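Local coordinates for proteasome assembly chaperone family protein (Pyrococcus furiosus, PDB 3VR0), which probably activates the archaeal proteasome, being a homologue of proteasome assembly chaperones of the PAC2 family, at residues E26-Y31 / Q131-R136; D32-E37 / E98-I103; G43-L48 / A221-A226; P147-E152 / E213-I218. All blocks are in the same frame, centred on the assembly; numbering follows the deposited sequence.

Contact 1 (E26-Y31 / Q131-R136)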
loop_
_atom_site.group_PDB
_atom_site.type_symbol
_atom_site.label_atom_id
_atom_site.label_comp_id
_atom_site.label_asym_id
_atom_site.label_seq_id
_atom_site.Cartn_x
_atom_site.Cartn_y
_atom_site.Cartn_z
ATOM N N GLU C 26 9.768 -24.073 22.448
ATOM C CA GLU C 26 9.270 -24.742 23.650
ATOM C C GLU C 26 8.377 -23.767 24.388
ATOM O O GLU C 26 8.444 -22.551 24.176
ATOM C CB GLU C 26 10.469 -25.119 24.560
ATOM C CG GLU C 26 11.238 -23.865 25.045
ATOM C CD GLU C 26 12.252 -24.139 26.150
ATOM O OE1 GLU C 26 11.926 -24.899 27.094
ATOM O OE2 GLU C 26 13.387 -23.599 26.047
ATOM N N ARG C 27 7.606 -24.287 25.316
ATOM C CA ARG C 27 6.866 -23.518 26.265
ATOM C C ARG C 27 7.605 -23.412 27.595
ATOM O O ARG C 27 7.567 -24.349 28.421
ATOM C CB ARG C 27 5.540 -24.175 26.532
ATOM C CG ARG C 27 4.787 -24.558 25.240
ATOM C CD ARG C 27 3.411 -23.918 25.407
ATOM N NE ARG C 27 3.128 -23.332 24.142
ATOM C CZ ARG C 27 2.304 -22.336 23.953
ATOM N NH1 ARG C 27 1.676 -21.775 24.977
ATOM N NH2 ARG C 27 2.171 -21.898 22.723
ATOM N N PRO C 28 8.189 -22.246 27.861
ATOM C CA PRO C 28 8.986 -22.069 29.079
ATOM C C PRO C 28 8.131 -22.043 30.319
ATOM O O PRO C 28 6.904 -21.703 30.313
ATOM C CB PRO C 28 9.702 -20.705 28.860
ATOM C CG PRO C 28 9.576 -20.459 27.306
ATOM C CD PRO C 28 8.198 -21.036 27.019
ATOM N N ASP C 29 8.812 -22.394 31.389
ATOM C CA ASP C 29 8.223 -22.545 32.692
ATOM C C ASP C 29 8.243 -21.173 33.333
ATOM O O ASP C 29 9.066 -20.891 34.245
ATOM C CB ASP C 29 9.047 -23.568 33.513
ATOM C CG ASP C 29 8.506 -23.734 34.926
ATOM O OD1 ASP C 29 7.342 -23.375 35.120
ATOM O OD2 ASP C 29 9.232 -24.226 35.815
ATOM N N ILE C 30 7.353 -20.292 32.866
ATOM C CA ILE C 30 7.371 -18.941 33.386
ATOM C C ILE C 30 5.999 -18.550 33.712
ATOM O O ILE C 30 5.069 -19.090 33.146
ATOM C CB ILE C 30 7.975 -17.916 32.396
ATOM C CG1 ILE C 30 7.154 -17.790 31.057
ATOM C CG2 ILE C 30 9.425 -18.241 32.219
ATOM C CD1 ILE C 30 7.940 -17.014 29.929
ATOM N N TYR C 31 5.839 -17.611 34.619
ATOM C CA TYR C 31 4.505 -17.125 34.833
ATOM C C TYR C 31 4.400 -15.660 35.187
ATOM O O TYR C 31 5.242 -15.110 35.871
ATOM C CB TYR C 31 3.754 -17.964 35.879
ATOM C CG TYR C 31 2.274 -17.640 35.765
ATOM C CD1 TYR C 31 1.656 -17.653 34.495
ATOM C CD2 TYR C 31 1.516 -17.230 36.898
ATOM C CE1 TYR C 31 0.318 -17.338 34.343
ATOM C CE2 TYR C 31 0.144 -16.885 36.749
ATOM C CZ TYR C 31 -0.431 -16.945 35.453
ATOM O OH TYR C 31 -1.751 -16.633 35.233
ATOM N N GLN C 131 0.464 -13.189 25.971
ATOM C CA GLN C 131 -0.664 -13.503 26.821
ATOM C C GLN C 131 -0.891 -15.018 27.029
ATOM O O GLN C 131 -1.501 -15.401 28.011
ATOM C CB GLN C 131 -1.956 -12.871 26.290
ATOM C CG GLN C 131 -2.069 -11.346 26.458
ATOM C CD GLN C 131 -3.435 -10.852 25.960
ATOM O OE1 GLN C 131 -3.734 -10.889 24.760
ATOM N NE2 GLN C 131 -4.267 -10.420 26.881
ATOM N N GLU C 132 -0.408 -15.868 26.130
ATOM C CA GLU C 132 -0.486 -17.294 26.413
ATOM C C GLU C 132 0.291 -17.662 27.666
ATOM O O GLU C 132 0.000 -18.687 28.243
ATOM C CB GLU C 132 -0.009 -18.147 25.242
ATOM C CG GLU C 132 -0.851 -17.950 23.987
ATOM C CD GLU C 132 -0.328 -18.765 22.840
ATOM O OE1 GLU C 132 0.605 -19.618 23.015
ATOM O OE2 GLU C 132 -0.876 -18.572 21.749
ATOM N N PHE C 133 1.239 -16.818 28.101
ATOM C CA PHE C 133 2.068 -17.096 29.290
ATOM C C PHE C 133 1.611 -16.321 30.495
ATOM O O PHE C 133 2.296 -16.255 31.500
ATOM C CB PHE C 133 3.550 -16.866 28.972
ATOM C CG PHE C 133 4.028 -17.761 27.897
ATOM C CD1 PHE C 133 4.445 -19.070 28.197
ATOM C CD2 PHE C 133 3.933 -17.364 26.549
ATOM C CE1 PHE C 133 4.809 -19.954 27.144
ATOM C CE2 PHE C 133 4.316 -18.208 25.518
ATOM C CZ PHE C 133 4.750 -19.508 25.816
ATOM N N GLY C 134 0.437 -15.713 30.382
ATOM C CA GLY C 134 -0.100 -14.923 31.460
ATOM C C GLY C 134 0.443 -13.502 31.544
ATOM O O GLY C 134 0.240 -12.868 32.559
ATOM N N THR C 135 1.169 -13.005 30.541
ATOM C CA THR C 135 1.684 -11.611 30.549
ATOM C C THR C 135 0.583 -10.560 30.641
ATOM O O THR C 135 -0.421 -10.632 29.901
ATOM C CB THR C 135 2.462 -11.295 29.283
ATOM O OG1 THR C 135 3.424 -12.327 29.070
ATOM C CG2 THR C 135 3.171 -9.914 29.384
ATOM N N ARG C 136 0.764 -9.616 31.569
ATOM C CA ARG C 136 -0.177 -8.504 31.765
ATOM C C ARG C 136 0.556 -7.205 31.566
ATOM O O ARG C 136 -0.045 -6.214 31.219
ATOM C CB ARG C 136 -0.778 -8.505 33.202
ATOM C CG ARG C 136 -1.603 -9.807 33.553
ATOM C CD ARG C 136 -1.929 -9.916 35.079
ATOM N NE ARG C 136 -0.693 -9.805 35.879
ATOM C CZ ARG C 136 -0.490 -8.894 36.832
ATOM N NH1 ARG C 136 -1.484 -8.047 37.165
ATOM N NH2 ARG C 136 0.691 -8.845 37.461
HETATM O O HOH W 1 -1.365 -13.486 34.720
#
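Phe133 is the packed centre where the loop 26-31, leading into strand 34-37, meets the turn that joins helix 116-131 to strand 137-145. Its CG stands anti to the carbonyl carbon (chi1 -61°), which sends the ring across toward the loop. There CE1 of Phe133 lies 3.6 Å from CD of Pro28, the proline crossing the ring at about a right angle, while CD1 of Phe133 is 4.1 Å from CG1 of Ile30. Phe129 adds an edge-to-face ring contact to Phe133.

The outer side is polar and looser. A chain bent at chi2 and chi3 brings the Arg27 guanidinium edge-on to Glu132, whose OE1 receives NH2 of Arg27 at 2.8 Å, nearly along its C-O axis; a weaker bond from NH1 reaches the same oxygen. CZ of Phe133 lies over one face of this guanidinium, toward its rim and 3.9 Å from NH1 of Arg27, the two planes 21° apart. At the other end, CD1 of Tyr31 comes 3.4 Å from O of Phe133, and CE1 of Tyr31 passes 3.8 Å from CA of Gly134, which has no side chain. A water donates to O of Gly134 and also hydrogen-bonds OH of Tyr31.

A salt bridge between exposed residues, its guanidinium resting against the rim of a buried ring, implies that apolar packing fixes the loop while charges fasten its solvent side.

Contact 2 (D32-E37 / E98-I103)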
loop_
_atom_site.group_PDB
_atom_site.type_symbol
_atom_site.label_atom_id
_atom_site.label_comp_id
_atom_site.label_asym_id
_atom_site.label_seq_id
_atom_site.Cartn_x
_atom_site.Cartn_y
_atom_site.Cartn_z
ATOM N N ASP C 32 3.323 -15.048 34.694
ATOM C CA ASP C 32 3.045 -13.637 34.886
ATOM C C ASP C 32 4.293 -12.829 34.538
ATOM O O ASP C 32 4.646 -11.943 35.279
ATOM C CB ASP C 32 2.645 -13.366 36.357
ATOM C CG ASP C 32 2.081 -11.966 36.568
ATOM O OD1 ASP C 32 1.628 -11.338 35.587
ATOM O OD2 ASP C 32 2.078 -11.483 37.726
ATOM N N PRO C 33 4.954 -13.141 33.413
ATOM C CA PRO C 33 6.177 -12.415 33.144
ATOM C C PRO C 33 5.935 -10.957 32.743
ATOM O O PRO C 33 4.785 -10.536 32.438
ATOM C CB PRO C 33 6.794 -13.202 32.002
ATOM C CG PRO C 33 5.606 -13.828 31.291
ATOM C CD PRO C 33 4.581 -14.056 32.310
ATOM N N ILE C 34 6.992 -10.163 32.788
ATOM C CA ILE C 34 6.910 -8.824 32.234
ATOM C C ILE C 34 7.442 -8.981 30.813
ATOM O O ILE C 34 8.459 -9.663 30.610
ATOM C CB ILE C 34 7.704 -7.783 33.076
ATOM C CG1 ILE C 34 7.021 -7.570 34.463
ATOM C CG2 ILE C 34 7.842 -6.426 32.312
ATOM C CD1 ILE C 34 7.873 -6.799 35.478
ATOM N N PHE C 35 6.717 -8.403 29.845
ATOM C CA PHE C 35 7.150 -8.371 28.447
ATOM C C PHE C 35 8.008 -7.146 28.155
ATOM O O PHE C 35 7.541 -6.026 28.220
ATOM C CB PHE C 35 5.881 -8.382 27.564
ATOM C CG PHE C 35 6.134 -8.414 26.070
ATOM C CD1 PHE C 35 7.246 -9.023 25.541
ATOM C CD2 PHE C 35 5.168 -7.882 25.176
ATOM C CE1 PHE C 35 7.461 -9.070 24.159
ATOM C CE2 PHE C 35 5.391 -7.922 23.786
ATOM C CZ PHE C 35 6.523 -8.510 23.283
ATOM N N ILE C 36 9.241 -7.342 27.755
ATOM C CA ILE C 36 10.108 -6.242 27.485
ATOM C C ILE C 36 10.446 -6.142 25.995
ATOM O O ILE C 36 10.865 -7.146 25.388
ATOM C CB ILE C 36 11.439 -6.376 28.249
ATOM C CG1 ILE C 36 11.173 -6.501 29.755
ATOM C CG2 ILE C 36 12.340 -5.105 28.034
ATOM C CD1 ILE C 36 12.446 -6.638 30.535
ATOM N N GLU C 37 10.293 -4.926 25.422
ATOM C CA GLU C 37 10.502 -4.724 23.959
ATOM C C GLU C 37 11.686 -3.815 23.640
ATOM O O GLU C 37 11.756 -2.679 24.120
ATOM C CB GLU C 37 9.240 -4.206 23.270
ATOM C CG GLU C 37 9.464 -3.823 21.777
ATOM C CD GLU C 37 9.940 -2.388 21.602
ATOM O OE1 GLU C 37 9.623 -1.568 22.467
ATOM O OE2 GLU C 37 10.687 -2.065 20.649
ATOM N N GLU C 98 10.961 -12.797 44.499
ATOM C CA GLU C 98 11.026 -11.341 44.530
ATOM C C GLU C 98 11.403 -10.691 43.166
ATOM O O GLU C 98 11.561 -9.473 43.069
ATOM C CB GLU C 98 11.990 -10.887 45.659
ATOM C CG GLU C 98 11.583 -11.364 47.117
ATOM C CD GLU C 98 11.928 -12.844 47.414
ATOM O OE1 GLU C 98 13.123 -13.247 47.288
ATOM O OE2 GLU C 98 10.993 -13.601 47.788
ATOM N N HIS C 99 11.591 -11.499 42.127
ATOM C CA HIS C 99 11.849 -10.960 40.789
ATOM C C HIS C 99 10.927 -11.609 39.798
ATOM O O HIS C 99 10.593 -12.790 39.926
ATOM C CB HIS C 99 13.299 -11.149 40.409
ATOM C CG HIS C 99 14.233 -10.436 41.333
ATOM N ND1 HIS C 99 14.482 -10.875 42.617
ATOM C CD2 HIS C 99 14.921 -9.277 41.191
ATOM C CE1 HIS C 99 15.313 -10.039 43.211
ATOM N NE2 HIS C 99 15.592 -9.060 42.371
ATOM N N ARG C 100 10.469 -10.834 38.822
ATOM C CA ARG C 100 9.486 -11.360 37.859
ATOM C C ARG C 100 10.236 -12.117 36.792
ATOM O O ARG C 100 11.373 -11.796 36.506
ATOM C CB ARG C 100 8.608 -10.239 37.274
ATOM C CG ARG C 100 7.725 -9.543 38.338
ATOM C CD ARG C 100 6.407 -10.231 38.556
ATOM N NE ARG C 100 5.513 -10.051 37.410
ATOM C CZ ARG C 100 4.850 -8.927 37.118
ATOM N NH1 ARG C 100 4.937 -7.826 37.881
ATOM N NH2 ARG C 100 4.073 -8.901 36.050
ATOM N N ASP C 101 9.648 -13.189 36.300
ATOM C CA ASP C 101 10.044 -13.752 35.020
ATOM C C ASP C 101 9.927 -12.684 33.858
ATOM O O ASP C 101 9.067 -11.756 33.930
ATOM C CB ASP C 101 9.098 -14.897 34.691
ATOM C CG ASP C 101 9.207 -16.093 35.688
ATOM O OD1 ASP C 101 10.226 -16.220 36.423
ATOM O OD2 ASP C 101 8.241 -16.874 35.732
ATOM N N LEU C 102 10.749 -12.865 32.804
ATOM C CA LEU C 102 10.773 -11.948 31.655
ATOM C C LEU C 102 10.579 -12.668 30.349
ATOM O O LEU C 102 11.058 -13.801 30.182
ATOM C CB LEU C 102 12.076 -11.141 31.568
ATOM C CG LEU C 102 12.395 -10.412 32.898
ATOM C CD1 LEU C 102 13.774 -9.784 32.884
ATOM C CD2 LEU C 102 11.284 -9.386 33.236
ATOM N N ILE C 103 9.883 -11.978 29.430
ATOM C CA ILE C 103 9.994 -12.233 27.989
ATOM C C ILE C 103 10.553 -10.950 27.342
ATOM O O ILE C 103 10.042 -9.825 27.594
ATOM C CB ILE C 103 8.597 -12.551 27.363
ATOM C CG1 ILE C 103 7.956 -13.749 28.068
ATOM C CG2 ILE C 103 8.688 -12.751 25.767
ATOM C CD1 ILE C 103 6.563 -14.078 27.578
HETATM O O HOH W 2 6.719 -13.741 37.230
#
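Two neighbouring parallel strands of the large mixed sheet, 34-37 and 102-107, begin side by side here, and an arginine ties down the loop that leads into one of them. The pairing alternates in the parallel manner: N of Ile34 bonds to O of Asp101, O of Ile34 accepts from N of Ile103, and N of Ile36 reaches O of Ile103 at 2.6 Å, nearly along the C=O axis.

Arg100 stands just before this pairing and is best followed outward. Its CB lies 3.9 Å from CD1 of Ile34, and CG stays against the same methyl. Bends at chi2 (-87°) and chi3 (-71°) then fold the chain back, so that CD passes over to the carbonyl of Asp32. NE donates to O of Asp32 at 3.0 Å, nearly along the C=O axis. NH2 donates to the same oxygen, from above the carbonyl plane, and forms a long salt bridge of 3.5 Å with OD1 of Asp32. CG1 of Ile34 lies over one guanidinium face, toward the rim, 3.6 Å from NH2 of Arg100; OD2 of Asp32 lies over the opposite face, so the group sits between isoleucine and carboxylate. The tip NH1 turns to Glu137, whereas the Asp32 carboxylate has its stronger partner in Arg136.

Side chains alternate between the sheet's faces. Ile34 and Leu102 share one, beneath Leu235; Phe35 and Ile103 share the other. Pro33 lies alongside Ile103, pointing the same way, with its CG 3.8 Å from CD1 of Ile103.

Contact 3 (G43-L48 / A221-A226)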
loop_
_atom_site.group_PDB
_atom_site.type_symbol
_atom_site.label_atom_id
_atom_site.label_comp_id
_atom_site.label_asym_id
_atom_site.label_seq_id
_atom_site.Cartn_x
_atom_site.Cartn_y
_atom_site.Cartn_z
ATOM N N GLY C 43 18.236 5.502 17.298
ATOM C CA GLY C 43 19.573 5.376 17.900
ATOM C C GLY C 43 19.962 3.965 18.284
ATOM O O GLY C 43 20.952 3.766 18.956
ATOM N N LEU C 44 19.183 2.995 17.808
ATOM C CA LEU C 44 19.230 1.586 18.223
ATOM C C LEU C 44 19.226 1.431 19.725
ATOM O O LEU C 44 19.791 0.488 20.237
ATOM C CB LEU C 44 20.367 0.819 17.541
ATOM C CG LEU C 44 20.229 0.699 16.026
ATOM C CD1 LEU C 44 21.533 0.245 15.380
ATOM C CD2 LEU C 44 19.069 -0.207 15.617
ATOM N N VAL C 45 18.582 2.372 20.402
ATOM C CA VAL C 45 18.566 2.442 21.849
ATOM C C VAL C 45 17.903 1.228 22.502
ATOM O O VAL C 45 18.523 0.569 23.332
ATOM C CB VAL C 45 17.825 3.714 22.373
ATOM C CG1 VAL C 45 17.581 3.591 23.871
ATOM C CG2 VAL C 45 18.603 4.970 22.078
ATOM N N GLY C 46 16.630 0.989 22.154
ATOM C CA GLY C 46 15.848 -0.142 22.672
ATOM C C GLY C 46 16.536 -1.452 22.352
ATOM O O GLY C 46 16.640 -2.323 23.205
ATOM N N LYS C 47 17.027 -1.587 21.126
ATOM C CA LYS C 47 17.716 -2.799 20.720
ATOM C C LYS C 47 19.011 -3.112 21.499
ATOM O O LYS C 47 19.214 -4.249 21.926
ATOM C CB LYS C 47 17.988 -2.802 19.229
ATOM C CG LYS C 47 18.688 -4.077 18.785
ATOM C CD LYS C 47 18.881 -4.105 17.285
ATOM C CE LYS C 47 19.483 -5.441 16.846
ATOM N NZ LYS C 47 19.072 -5.752 15.454
ATOM N N LEU C 48 19.891 -2.119 21.654
ATOM C CA LEU C 48 21.135 -2.306 22.415
ATOM C C LEU C 48 20.833 -2.680 23.832
ATOM O O LEU C 48 21.433 -3.585 24.368
ATOM C CB LEU C 48 21.992 -1.040 22.450
ATOM C CG LEU C 48 22.774 -0.700 21.194
ATOM C CD1 LEU C 48 23.372 0.668 21.433
ATOM C CD2 LEU C 48 23.866 -1.720 20.942
ATOM N N ALA C 221 24.998 3.629 22.393
ATOM C CA ALA C 221 25.238 2.741 23.541
ATOM C C ALA C 221 24.994 3.402 24.867
ATOM O O ALA C 221 24.518 2.738 25.791
ATOM C CB ALA C 221 26.621 2.152 23.499
ATOM N N LYS C 222 25.286 4.710 24.966
ATOM C CA LYS C 222 25.172 5.447 26.246
ATOM C C LYS C 222 23.729 5.767 26.631
ATOM O O LYS C 222 23.370 5.757 27.818
ATOM C CB LYS C 222 26.054 6.731 26.214
ATOM C CG LYS C 222 25.890 7.732 27.388
ATOM C CD LYS C 222 27.168 8.631 27.508
ATOM C CE LYS C 222 26.863 10.065 27.999
ATOM N NZ LYS C 222 26.512 10.136 29.468
ATOM N N ALA C 223 22.890 6.091 25.640
ATOM C CA ALA C 223 21.493 6.275 25.971
ATOM C C ALA C 223 20.871 4.895 26.300
ATOM O O ALA C 223 20.024 4.785 27.175
ATOM C CB ALA C 223 20.711 7.059 24.868
ATOM N N ALA C 224 21.325 3.861 25.609
ATOM C CA ALA C 224 20.892 2.473 25.883
ATOM C C ALA C 224 21.163 2.137 27.367
ATOM O O ALA C 224 20.269 1.642 28.093
ATOM C CB ALA C 224 21.610 1.511 24.976
ATOM N N LYS C 225 22.373 2.471 27.824
ATOM C CA LYS C 225 22.733 2.314 29.236
ATOM C C LYS C 225 21.717 2.982 30.155
ATOM O O LYS C 225 21.209 2.367 31.113
ATOM C CB LYS C 225 24.169 2.826 29.507
ATOM C CG LYS C 225 24.542 2.731 31.005
ATOM C CD LYS C 225 26.039 2.803 31.239
ATOM C CE LYS C 225 26.326 3.018 32.713
ATOM N NZ LYS C 225 27.676 3.650 32.868
ATOM N N ALA C 226 21.380 4.230 29.844
ATOM C CA ALA C 226 20.475 4.972 30.700
ATOM C C ALA C 226 19.084 4.363 30.745
ATOM O O ALA C 226 18.453 4.289 31.807
ATOM C CB ALA C 226 20.396 6.402 30.248
#
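Helix 221-235 meets the first turn of helix 45-57 through alanines, small side chains that let two backbones come close. Ala221 opens the segment. The bond to its CB leads away from the neighbouring helix, yet the methyl still touches it. Leu48, with CG anti to its carbonyl carbon, sets CD1 against both CA and N of Ala221, each 3.5 Å away; the approach to CA is tighter than usual van der Waals contact.

Ala223 comes next, its CB 4.1 Å from CG2 of Val45. The other branch of that valine, CG1, stands anti to the backbone N (chi1 168°) and lies against the backbone of Ala224.

Ala224 is the point of closest backbone approach, its CA 4.7 Å from that of Val45. Its methyl points toward the partner helix, where it meets CB of Leu48 at 3.6 Å and the carbonyl O of Val45 at the same distance. A methyl resting on backbone leaves little room between the two helices. Lys225 then turns outward to a salt bridge with Asp245.

All five touching residues are buried, and Arg247 of helix 242-256 packs on both Leu48 and Ala221. This is close, alanine-mediated helix packing within an alpha/beta fold: helix 45-57, the next element after the central strand 34-37, sets its N-terminal turn against helix 221-235, which follows strand 206-214 of the same mixed sheet.

Contact 4 (P147-E152 / E213-I218)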
loop_
_atom_site.group_PDB
_atom_site.type_symbol
_atom_site.label_atom_id
_atom_site.label_comp_id
_atom_site.label_asym_id
_atom_site.label_seq_id
_atom_site.Cartn_x
_atom_site.Cartn_y
_atom_site.Cartn_z
ATOM N N PRO C 147 17.728 17.299 18.927
ATOM C CA PRO C 147 18.745 17.930 18.065
ATOM C C PRO C 147 20.181 17.974 18.661
ATOM O O PRO C 147 21.163 18.068 17.909
ATOM C CB PRO C 147 18.178 19.333 17.818
ATOM C CG PRO C 147 17.284 19.613 18.987
ATOM C CD PRO C 147 16.785 18.287 19.500
ATOM N N GLU C 148 20.297 17.875 19.985
ATOM C CA GLU C 148 21.595 17.822 20.675
ATOM C C GLU C 148 21.433 17.353 22.133
ATOM O O GLU C 148 20.398 17.623 22.769
ATOM C CB GLU C 148 22.258 19.212 20.662
ATOM C CG GLU C 148 21.531 20.260 21.532
ATOM C CD GLU C 148 22.340 21.543 21.748
ATOM O OE1 GLU C 148 22.638 22.260 20.759
ATOM O OE2 GLU C 148 22.659 21.840 22.924
ATOM N N ILE C 149 22.451 16.681 22.682
ATOM C CA ILE C 149 22.388 16.301 24.112
ATOM C C ILE C 149 23.337 17.111 24.991
ATOM O O ILE C 149 24.550 17.169 24.738
ATOM C CB ILE C 149 22.621 14.794 24.381
ATOM C CG1 ILE C 149 21.552 13.949 23.690
ATOM C CG2 ILE C 149 22.636 14.516 25.911
ATOM C CD1 ILE C 149 21.934 12.476 23.528
ATOM N N GLN C 150 22.748 17.709 26.029
ATOM C CA GLN C 150 23.470 18.460 27.044
ATOM C C GLN C 150 23.862 17.558 28.201
ATOM O O GLN C 150 23.152 17.472 29.205
ATOM C CB GLN C 150 22.610 19.630 27.542
ATOM C CG GLN C 150 22.822 20.945 26.753
ATOM C CD GLN C 150 21.574 21.841 26.700
ATOM O OE1 GLN C 150 21.356 22.569 25.715
ATOM N NE2 GLN C 150 20.754 21.790 27.759
ATOM N N GLY C 151 24.992 16.872 28.042
ATOM C CA GLY C 151 25.536 16.018 29.092
ATOM C C GLY C 151 24.878 14.654 29.222
ATOM O O GLY C 151 24.987 13.805 28.324
ATOM N N GLU C 152 24.201 14.436 30.344
ATOM C CA GLU C 152 23.605 13.130 30.629
ATOM C C GLU C 152 22.263 12.913 29.913
ATOM O O GLU C 152 21.343 13.751 30.006
ATOM C CB GLU C 152 23.510 12.883 32.142
ATOM C CG GLU C 152 24.887 12.812 32.830
ATOM C CD GLU C 152 25.815 11.739 32.232
ATOM O OE1 GLU C 152 26.776 12.101 31.503
ATOM O OE2 GLU C 152 25.592 10.531 32.484
ATOM N N GLU C 213 16.782 10.089 25.349
ATOM C CA GLU C 213 17.245 11.130 24.445
ATOM C C GLU C 213 18.456 10.665 23.690
ATOM O O GLU C 213 19.386 10.128 24.261
ATOM C CB GLU C 213 17.559 12.425 25.198
ATOM C CG GLU C 213 16.335 13.147 25.676
ATOM C CD GLU C 213 16.675 14.324 26.589
ATOM O OE1 GLU C 213 17.782 14.302 27.210
ATOM O OE2 GLU C 213 15.833 15.250 26.698
ATOM N N SER C 214 18.426 10.881 22.385
ATOM C CA SER C 214 19.452 10.399 21.485
ATOM C C SER C 214 19.527 11.320 20.269
ATOM O O SER C 214 18.524 11.918 19.874
ATOM C CB SER C 214 19.094 9.002 20.995
ATOM O OG SER C 214 20.132 8.513 20.171
ATOM N N LEU C 215 20.711 11.398 19.672
ATOM C CA LEU C 215 20.908 12.158 18.438
ATOM C C LEU C 215 20.171 11.421 17.329
ATOM O O LEU C 215 19.472 12.037 16.511
ATOM C CB LEU C 215 22.394 12.312 18.113
ATOM C CG LEU C 215 23.292 13.029 19.153
ATOM C CD1 LEU C 215 24.700 13.268 18.571
ATOM C CD2 LEU C 215 22.684 14.355 19.730
ATOM N N GLY C 216 20.309 10.097 17.317
ATOM C CA GLY C 216 19.416 9.267 16.530
ATOM C C GLY C 216 20.010 8.590 15.319
ATOM O O GLY C 216 19.519 7.536 14.902
ATOM N N TYR C 217 21.058 9.175 14.753
ATOM C CA TYR C 217 21.681 8.615 13.559
ATOM C C TYR C 217 22.931 7.861 13.924
ATOM O O TYR C 217 23.668 7.395 13.060
ATOM C CB TYR C 217 21.983 9.700 12.500
ATOM C CG TYR C 217 22.267 11.083 13.046
ATOM C CD1 TYR C 217 23.559 11.450 13.470
ATOM C CD2 TYR C 217 21.241 12.032 13.131
ATOM C CE1 TYR C 217 23.815 12.747 13.985
ATOM C CE2 TYR C 217 21.479 13.322 13.630
ATOM C CZ TYR C 217 22.763 13.673 14.060
ATOM O OH TYR C 217 22.961 14.954 14.549
ATOM N N ILE C 218 23.167 7.752 15.221
ATOM C CA ILE C 218 24.283 6.978 15.733
ATOM C C ILE C 218 23.775 5.790 16.544
ATOM O O ILE C 218 22.760 5.904 17.226
ATOM C CB ILE C 218 25.161 7.853 16.664
ATOM C CG1 ILE C 218 24.281 8.586 17.705
ATOM C CG2 ILE C 218 25.964 8.842 15.842
ATOM C CD1 ILE C 218 24.929 8.757 19.114
#
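Strand 206-214, an inner strand of the mixed sheet, ends in this contact, where the loop 147-152, on its way from strand 137-145 to strand 155-159, folds over the strand's last residues. The junction is thus a loop packing on the C-terminal end of a sheet strand, with the line from CA of Pro147 to CA of Ile149 running 119° from that between CA of Glu213 and CA of Leu215.

Apolar contacts carry it. Ile149 aims its CB at the other segment, and with CG1 anti to the carbonyl carbon (chi1 -61°) and an extended chi2 of 162° it carries CD1 over the backbone of Glu213 and Ser214. That methyl lies 3.5 Å from O of Glu213 and 3.8 Å from CA of Ser214. Leu215, just past the strand, reaches back to the loop with its CD2 branch, crossing Ile149 obliquely with CG1 of Ile149 4.1 Å away from that methyl.

Polar groups look elsewhere. One salt bridge, from Glu152 to Lys222, ties the loop to helix 221-235. The other pairs hold the strand end: the Glu213 carboxylate is in a salt bridge with Arg154, and OG of Ser214 is hydrogen-bonded to Asp220.

Backbone bonds place the strand end in the sheet, joining Ser214 to Tyr144 and Val146 on one neighbour and Glu213 to Arg154. Against the loop's own backbone, CD2 of Leu215 rests 3.8 Å from both CA of Glu148 and N of Ile149.

Overall arrangement
Contacts 2 and 3 form the buried interior, one by strand pairing and the other by alanine-lined helix packing, whereas contacts 1 and 4 are partly buried loop junctions near the surface. Strand 34-37 of contact 2 is followed by helix 45-57 of contact 3, and the two centres are about 20 Å apart. Contacts 1 and 2 adjoin through a salt bridge, as do contacts 3 and 4, the second pair on the far side of the chain's centre. Their chemistry differs: contact 1 combines a salt bridge with apolar packing, contact 2 backbone bonds with an arginine grip, while contacts 3 and 4 are apolar across their segments.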